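Local coordinates for probable transcriptional regulatory protein aq_1575 (Aquifex aeolicus, PDB 1LFP) that is probably a DNA-binding regulator of transcription, belonging to the TACO1 (YebC) family, at residues V207-N210 with T214-K217; Y90-V95 with I219-A224. All blocks are in the same frame, centred on the assembly; numbering follows the deposited sequence.

After three N-terminal helices, strands 83-91 and 95-103 form a hairpin whose turn supplies residues 90-95. More than a hundred residues later, helix 212-226 packs against that turn, so contact 2 closes a long loop from 90-95 to 219-224. Contact 1 is nested inside this loop and closes a very short one, from 207-210 to 214-217, where the chain passes from strand 207-208 into the same helix. Their centres lie about 8 Å apart and they touch directly: Thr214 CG2 rests 3.5 Å from Pro92 O, and Val207 CG1 is 3.6 Å from Val95 CG2. Together they seat the helix on the mixed sheet.

Contact 1 of 2, residues V207-N210 with T214-K217; sequences VQIN and TAQK
Ile209 packs against Thr214 and Ala215 in the strand-to-helix link of a beta-alpha-beta crossover, where the chain leaves strand 207-208 and enters helix 212-226 on its way to strand 231-239. The link is so short that the residue just after the strand folds back on the first turn of the helix, and the CA atoms of Ile209 and Ala215 stand 6.4 Å apart. The long branch of Ile209 does the touching. With CG1 anti to the backbone N (chi1 170°), it extends toward the helix, and its terminal CD1 reaches the branch point of Thr214. Ile209 CD1 lies 3.3 Å from Thr214 CB and equally near Thr214 CG2, tighter than carbon atoms usually pack. It meets the methyl side of the threonine; Thr214 OG1 is farther off, 4.0 Å from Ile209 CD1. Nearer its base the same branch brushes Ala215, with Ile209 CG1 at 4.3 Å from Ala215 CB and 4.0 Å from Ala215 N.

Val207 shares backbone hydrogen bonds with Asn237 and Glu239, and Ile209 with Glu239, which hold the strand end beside strand 231-239, while the Ile209 side chain also touches Ile240. Between the two segments the contact is apolar: van der Waals contact alone joins them here, and the packing of Ile209 CD1 on Thr214 is tight, perhaps slightly strained.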
loop_
_atom_site.group_PDB
_atom_site.type_symbol
_atom_site.label_atom_id
_atom_site.label_comp_id
_atom_site.label_asym_id
_atom_site.label_seq_id
_atom_site.Cartn_x
_atom_site.Cartn_y
_atom_site.Cartn_z
ATOM N N VAL A 207 -0.998 7.778 17.529
ATOM C CA VAL A 207 -1.731 7.548 18.767
ATOM C C VAL A 207 -1.071 6.423 19.551
ATOM O O VAL A 207 -1.147 5.258 19.167
ATOM C CB VAL A 207 -3.213 7.191 18.480
ATOM C CG1 VAL A 207 -3.303 6.187 17.344
ATOM C CG2 VAL A 207 -3.864 6.621 19.729
ATOM N N GLN A 208 -0.421 6.792 20.651
ATOM C CA GLN A 208 0.279 5.846 21.517
ATOM C C GLN A 208 -0.709 4.877 22.155
ATOM O O GLN A 208 -1.650 5.291 22.829
ATOM C CB GLN A 208 1.024 6.606 22.617
ATOM C CG GLN A 208 1.886 7.757 22.110
ATOM C CD GLN A 208 3.285 7.329 21.694
ATOM O OE1 GLN A 208 4.022 8.100 21.068
ATOM N NE2 GLN A 208 3.667 6.102 22.050
ATOM N N ILE A 209 -0.488 3.587 21.943
ATOM C CA ILE A 209 -1.365 2.565 22.506
ATOM C C ILE A 209 -0.544 1.585 23.345
ATOM O O ILE A 209 0.157 0.727 22.813
ATOM C CB ILE A 209 -2.097 1.811 21.384
ATOM C CG1 ILE A 209 -2.820 0.583 21.940
ATOM C CG2 ILE A 209 -1.115 1.434 20.312
ATOM C CD1 ILE A 209 -3.988 0.920 22.839
ATOM N N ASN A 210 -0.652 1.717 24.664
ATOM C CA ASN A 210 0.099 0.873 25.587
ATOM C C ASN A 210 -0.621 -0.364 26.121
ATOM O O ASN A 210 0.016 -1.257 26.669
ATOM C CB ASN A 210 0.610 1.729 26.748
ATOM C CG ASN A 210 1.514 2.867 26.276
ATOM O OD1 ASN A 210 2.548 2.634 25.653
ATOM N ND2 ASN A 210 1.115 4.104 26.563
ATOM N N THR A 214 -5.578 -3.929 23.742
ATOM C CA THR A 214 -6.035 -3.063 22.670
ATOM C C THR A 214 -5.132 -3.186 21.443
ATOM O O THR A 214 -5.617 -3.230 20.316
ATOM C CB THR A 214 -6.064 -1.600 23.141
ATOM O OG1 THR A 214 -6.775 -1.524 24.381
ATOM C CG2 THR A 214 -6.760 -0.713 22.113
ATOM N N ALA A 215 -3.825 -3.257 21.669
ATOM C CA ALA A 215 -2.855 -3.360 20.577
ATOM C C ALA A 215 -3.117 -4.567 19.689
ATOM O O ALA A 215 -3.000 -4.499 18.462
ATOM C CB ALA A 215 -1.435 -3.430 21.129
ATOM N N GLN A 216 -3.492 -5.679 20.314
ATOM C CA GLN A 216 -3.756 -6.901 19.573
ATOM C C GLN A 216 -5.001 -6.812 18.727
ATOM O O GLN A 216 -5.059 -7.406 17.650
ATOM C CB GLN A 216 -3.883 -8.079 20.531
ATOM C CG GLN A 216 -3.653 -9.423 19.874
ATOM C CD GLN A 216 -2.828 -10.353 20.750
ATOM O OE1 GLN A 216 -2.447 -11.451 20.337
ATOM N NE2 GLN A 216 -2.542 -9.908 21.974
ATOM N N LYS A 217 -6.004 -6.086 19.215
ATOM C CA LYS A 217 -7.261 -5.940 18.488
ATOM C C LYS A 217 -6.998 -5.082 17.270
ATOM O O LYS A 217 -7.442 -5.404 16.179
ATOM C CB LYS A 217 -8.326 -5.265 19.351
ATOM C CG LYS A 217 -8.678 -6.038 20.617
ATOM C CD LYS A 217 -9.677 -5.256 21.449
ATOM C CE LYS A 217 -10.160 -6.065 22.646
ATOM N NZ LYS A 217 -11.076 -5.246 23.495
#

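Contact 2 of 2, residues Y90-V95 with I219-A224; sequences YAPGGV and IKLLNA
Ala91 and Pro92, at the turn of the beta hairpin formed by strands 83-91 and 95-103, pack against Leu221 in the middle of helix 212-226. The hairpin closes with a type II turn, Pro92 and Gly93 at its corners, followed by a G1 beta bulge in which Gly94 and Val95 both face Ala91. Both glycines have positive phi (73° at Gly94), and a firm hydrogen bond of 2.8 Å from Ala91 N to Val95 O shuts the loop; the bonds from Gly94 N and Val95 N to Ala91 O are weak.

One methyl carries the helix side of the contact. Leu221 CD1 lies 3.8 Å from Ala91 CB and 3.9 Å from Ala91 CA, so it sits against both CA and CB of the alanine. Leu221 CD1 is also 3.9 Å from Pro92 CD, the two side chains meeting at a slant. Leu221 is extended, with CG anti to the backbone N though well off the ideal angle (chi1 -150°); CD1 continues the extended chain (chi2 169°) and so comes across to the hairpin.

The CB of Tyr90 points away from the helix, and its OH is hydrogen-bonded to Cys129 O. On the helix side, Leu221 also touches Val116 and Phe117 of helix 106-119, while Leu222 packs on Val234 and Phe238. Helix 212-226 thus packs against the hairpin turn, helix 106-119 and strand 231-239 of the mixed sheet.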
loop_
_atom_site.group_PDB
_atom_site.type_symbol
_atom_site.label_atom_id
_atom_site.label_comp_id
_atom_site.label_asym_id
_atom_site.label_seq_id
_atom_site.Cartn_x
_atom_site.Cartn_y
_atom_site.Cartn_z
ATOM N N TYR A 90 -12.276 3.887 12.552
ATOM C CA TYR A 90 -11.468 3.833 13.763
ATOM C C TYR A 90 -11.370 2.425 14.312
ATOM O O TYR A 90 -12.335 1.650 14.259
ATOM C CB TYR A 90 -12.087 4.749 14.830
ATOM C CG TYR A 90 -11.841 6.221 14.614
ATOM C CD1 TYR A 90 -10.733 6.859 15.174
ATOM C CD2 TYR A 90 -12.661 6.969 13.761
ATOM C CE1 TYR A 90 -10.444 8.187 14.896
ATOM C CE2 TYR A 90 -12.381 8.285 13.473
ATOM C CZ TYR A 90 -11.275 8.904 14.037
ATOM O OH TYR A 90 -11.026 10.242 13.759
ATOM N N ALA A 91 -10.189 2.096 14.808
ATOM C CA ALA A 91 -9.934 0.801 15.429
ATOM C C ALA A 91 -9.947 1.081 16.923
ATOM O O ALA A 91 -9.973 2.235 17.354
ATOM C CB ALA A 91 -8.564 0.285 15.016
ATOM N N PRO A 92 -9.913 0.032 17.744
ATOM C CA PRO A 92 -9.922 0.266 19.190
ATOM C C PRO A 92 -8.734 1.067 19.700
ATOM O O PRO A 92 -7.632 0.962 19.174
ATOM C CB PRO A 92 -9.999 -1.151 19.774
ATOM C CG PRO A 92 -9.623 -2.057 18.645
ATOM C CD PRO A 92 -10.163 -1.386 17.432
ATOM N N GLY A 93 -8.961 1.905 20.707
ATOM C CA GLY A 93 -7.865 2.706 21.225
ATOM C C GLY A 93 -7.787 4.045 20.510
ATOM O O GLY A 93 -6.805 4.771 20.643
ATOM N N GLY A 94 -8.816 4.351 19.728
ATOM C CA GLY A 94 -8.868 5.622 19.018
ATOM C C GLY A 94 -7.914 5.760 17.835
ATOM O O GLY A 94 -7.590 6.885 17.397
ATOM N N VAL A 95 -7.478 4.616 17.322
ATOM C CA VAL A 95 -6.545 4.556 16.202
ATOM C C VAL A 95 -7.306 4.829 14.900
ATOM O O VAL A 95 -8.332 4.205 14.629
ATOM C CB VAL A 95 -5.877 3.179 16.125
ATOM C CG1 VAL A 95 -5.047 3.062 14.822
ATOM C CG2 VAL A 95 -4.976 2.975 17.363
ATOM N N ILE A 219 -4.173 -4.636 15.622
ATOM C CA ILE A 219 -3.414 -5.427 14.656
ATOM C C ILE A 219 -4.249 -6.482 13.951
ATOM O O ILE A 219 -4.078 -6.716 12.766
ATOM C CB ILE A 219 -2.175 -6.111 15.329
ATOM C CG1 ILE A 219 -1.211 -5.047 15.850
ATOM C CG2 ILE A 219 -1.473 -7.008 14.344
ATOM C CD1 ILE A 219 0.004 -5.608 16.562
ATOM N N LYS A 220 -5.154 -7.138 14.664
ATOM C CA LYS A 220 -5.982 -8.143 14.015
ATOM C C LYS A 220 -6.920 -7.487 13.009
ATOM O O LYS A 220 -7.214 -8.032 11.943
ATOM C CB LYS A 220 -6.790 -8.917 15.056
ATOM C CG LYS A 220 -5.972 -9.969 15.801
ATOM C CD LYS A 220 -6.870 -10.851 16.664
ATOM C CE LYS A 220 -6.088 -11.987 17.307
ATOM N NZ LYS A 220 -4.924 -11.471 18.077
ATOM N N LEU A 221 -7.396 -6.311 13.357
ATOM C CA LEU A 221 -8.301 -5.601 12.475
ATOM C C LEU A 221 -7.582 -5.284 11.171
ATOM O O LEU A 221 -8.093 -5.580 10.089
ATOM C CB LEU A 221 -8.764 -4.307 13.156
ATOM C CG LEU A 221 -10.141 -3.805 12.777
ATOM C CD1 LEU A 221 -10.544 -2.686 13.741
ATOM C CD2 LEU A 221 -10.135 -3.325 11.339
ATOM N N LEU A 222 -6.403 -4.686 11.291
ATOM C CA LEU A 222 -5.606 -4.305 10.133
ATOM C C LEU A 222 -5.276 -5.529 9.286
ATOM O O LEU A 222 -5.374 -5.481 8.066
ATOM C CB LEU A 222 -4.324 -3.595 10.581
ATOM C CG LEU A 222 -4.509 -2.321 11.427
ATOM C CD1 LEU A 222 -3.197 -1.560 11.547
ATOM C CD2 LEU A 222 -5.594 -1.424 10.726
ATOM N N ASN A 223 -4.874 -6.621 9.944
ATOM C CA ASN A 223 -4.551 -7.862 9.235
ATOM C C ASN A 223 -5.783 -8.386 8.498
ATOM O O ASN A 223 -5.669 -8.904 7.388
ATOM C CB ASN A 223 -4.128 -8.960 10.212
ATOM C CG ASN A 223 -2.754 -8.751 10.780
ATOM O OD1 ASN A 223 -2.411 -9.336 11.817
ATOM N ND2 ASN A 223 -1.946 -7.930 10.116
ATOM N N ALA A 224 -6.949 -8.258 9.130
ATOM C CA ALA A 224 -8.187 -8.741 8.546
ATOM C C ALA A 224 -8.507 -7.909 7.302
ATOM O O ALA A 224 -8.933 -8.450 6.271
ATOM C CB ALA A 224 -9.314 -8.671 9.578
#